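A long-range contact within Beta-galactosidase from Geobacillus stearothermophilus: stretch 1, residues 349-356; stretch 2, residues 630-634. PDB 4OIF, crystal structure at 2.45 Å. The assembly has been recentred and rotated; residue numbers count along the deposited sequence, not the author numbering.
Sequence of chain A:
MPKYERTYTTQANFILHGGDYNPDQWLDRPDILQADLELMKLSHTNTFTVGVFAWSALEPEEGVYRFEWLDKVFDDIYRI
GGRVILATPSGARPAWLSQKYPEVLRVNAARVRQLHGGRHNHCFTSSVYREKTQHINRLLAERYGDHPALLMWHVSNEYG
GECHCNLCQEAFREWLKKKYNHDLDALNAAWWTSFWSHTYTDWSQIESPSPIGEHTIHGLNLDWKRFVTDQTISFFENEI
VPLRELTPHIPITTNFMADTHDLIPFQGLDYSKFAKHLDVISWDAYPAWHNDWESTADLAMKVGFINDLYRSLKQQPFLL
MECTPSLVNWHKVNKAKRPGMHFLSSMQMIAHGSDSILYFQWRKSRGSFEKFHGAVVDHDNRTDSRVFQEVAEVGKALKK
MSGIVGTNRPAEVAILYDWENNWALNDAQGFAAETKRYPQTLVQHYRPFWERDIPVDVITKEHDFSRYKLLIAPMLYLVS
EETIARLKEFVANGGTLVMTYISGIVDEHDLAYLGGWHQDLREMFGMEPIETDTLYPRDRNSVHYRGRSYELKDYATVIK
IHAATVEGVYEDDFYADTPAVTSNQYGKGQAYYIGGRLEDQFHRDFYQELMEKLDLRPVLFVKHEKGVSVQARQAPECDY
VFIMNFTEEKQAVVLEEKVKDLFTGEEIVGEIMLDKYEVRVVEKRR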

# COMPACT_ATOMS: atom_id res chain seq x y z
N MET A 349 31.05 -1.77 19.08
CA MET A 349 30.81 -0.36 19.31
C MET A 349 32.05 0.32 19.86
O MET A 349 32.44 1.39 19.37
CB MET A 349 29.62 -0.16 20.24
CG MET A 349 28.29 -0.32 19.54
SD MET A 349 28.02 1.00 18.34
CE MET A 349 26.56 0.38 17.50
N ILE A 350 32.67 -0.29 20.86
CA ILE A 350 33.91 0.29 21.41
C ILE A 350 35.03 0.32 20.35
O ILE A 350 35.84 1.25 20.30
CB ILE A 350 34.39 -0.48 22.66
CG1 ILE A 350 33.27 -0.52 23.71
CG2 ILE A 350 35.68 0.14 23.25
CD1 ILE A 350 32.82 0.85 24.17
N ALA A 351 35.07 -0.69 19.49
CA ALA A 351 36.16 -0.83 18.54
C ALA A 351 36.14 0.27 17.47
O ALA A 351 37.20 0.65 16.95
CB ALA A 351 36.11 -2.20 17.90
N HIS A 352 34.96 0.76 17.12
CA HIS A 352 34.84 1.77 16.08
C HIS A 352 34.79 3.17 16.67
O HIS A 352 34.60 4.14 15.95
CB HIS A 352 33.60 1.53 15.22
CG HIS A 352 33.77 0.44 14.20
ND1 HIS A 352 34.10 0.70 12.89
CD2 HIS A 352 33.66 -0.91 14.30
CE1 HIS A 352 34.19 -0.44 12.23
NE2 HIS A 352 33.93 -1.43 13.06
N GLY A 353 35.00 3.29 17.99
CA GLY A 353 35.22 4.59 18.59
C GLY A 353 34.38 5.03 19.78
O GLY A 353 34.66 6.06 20.38
N SER A 354 33.37 4.26 20.15
CA SER A 354 32.52 4.65 21.28
C SER A 354 33.24 4.57 22.63
O SER A 354 33.96 3.60 22.91
CB SER A 354 31.27 3.79 21.32
OG SER A 354 30.44 4.16 22.41
N ASP A 355 33.05 5.58 23.47
CA ASP A 355 33.51 5.53 24.86
C ASP A 355 32.36 5.21 25.82
O ASP A 355 32.44 5.51 27.01
CB ASP A 355 34.19 6.84 25.27
CG ASP A 355 35.60 6.96 24.74
OD1 ASP A 355 36.18 5.92 24.34
OD2 ASP A 355 36.15 8.08 24.72
N SER A 356 31.31 4.58 25.31
CA SER A 356 30.20 4.15 26.16
C SER A 356 29.44 2.97 25.57
O SER A 356 29.43 2.77 24.36
CB SER A 356 29.23 5.31 26.39
OG SER A 356 28.58 5.68 25.18
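Stretch 2, residues 630-634: VQARQ

How does the second stretch lie on the first? It is an extended strand, 630-634, passing the point where a helix ends at Ala351 and the chain turns through His352 and Gly353. The CA atoms of Ala351 and Gln631 lie 5.7 Å apart. Strand alternation points Gln631 and Arg633 toward the turn, while Val630 and Ala632 point away.

Why does Arg633 reach so far? With chi1 m, chi2 t and chi3 p, its chain runs past the helix end, Arg633 CG lying 3.7 Å from Ala351 O, and delivers the guanidinium to a cluster of acceptors. Arg633 NH1 donates to Ile350 O at 3.1 Å and to Ser354 O at 2.9 Å; Arg633 NH2 forms a salt bridge with Asp355 OD1, also at 2.9 Å. These oxygens lie near the guanidinium plane, where its N-H bonds point, while Gly353 C covers one face, 3.5 Å from Arg633 NH1.

What shapes the turn that receives it? Gly353 adopts phi 128°, where a CB would jam against the preceding carbonyl oxygen. Asp355, chi1 m, starts sideways but brings its carboxylate nearer to Arg633.

What does Gln631 do? Its m, m conformation folds the side chain, with Gln631 CB 3.9 Å from Ala351 CB and Gln631 CG 3.4 Å from His352 NE2. His352 leaves its backbone pointing away, yet its ring end comes nearer, meeting Gln631 obliquely.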

# COMPACT_ATOMS: atom_id res chain seq x y z
N VAL A 630 38.41 -7.23 12.32
CA VAL A 630 39.45 -6.76 13.22
C VAL A 630 39.48 -5.25 13.14
O VAL A 630 39.63 -4.70 12.06
CB VAL A 630 40.84 -7.36 12.87
CG1 VAL A 630 41.90 -6.77 13.78
CG2 VAL A 630 40.81 -8.89 12.98
N GLN A 631 39.31 -4.59 14.28
CA GLN A 631 39.26 -3.13 14.30
C GLN A 631 40.04 -2.61 15.49
O GLN A 631 40.02 -3.23 16.53
CB GLN A 631 37.81 -2.63 14.38
CG GLN A 631 37.00 -2.81 13.10
CD GLN A 631 37.50 -1.94 11.98
OE1 GLN A 631 38.00 -0.82 12.20
NE2 GLN A 631 37.39 -2.44 10.76
N ALA A 632 40.69 -1.46 15.35
CA ALA A 632 41.58 -0.99 16.41
C ALA A 632 41.39 0.48 16.83
O ALA A 632 40.91 1.32 16.07
CB ALA A 632 43.00 -1.20 15.99
N ARG A 633 41.79 0.76 18.06
CA ARG A 633 41.95 2.13 18.52
C ARG A 633 43.39 2.33 18.97
O ARG A 633 44.03 1.40 19.43
CB ARG A 633 40.96 2.45 19.63
CG ARG A 633 39.54 2.46 19.09
CD ARG A 633 38.53 2.69 20.15
NE ARG A 633 38.62 4.04 20.70
CZ ARG A 633 37.75 4.52 21.57
NH1 ARG A 633 36.75 3.74 21.98
NH2 ARG A 633 37.88 5.76 22.04
N GLN A 634 43.91 3.53 18.81
CA GLN A 634 45.33 3.74 19.01
C GLN A 634 45.60 4.75 20.10
O GLN A 634 45.09 5.87 20.06
CB GLN A 634 45.98 4.17 17.70
CG GLN A 634 45.57 3.30 16.53
CD GLN A 634 46.50 3.43 15.34
OE1 GLN A 634 46.25 4.20 14.42
NE2 GLN A 634 47.58 2.66 15.35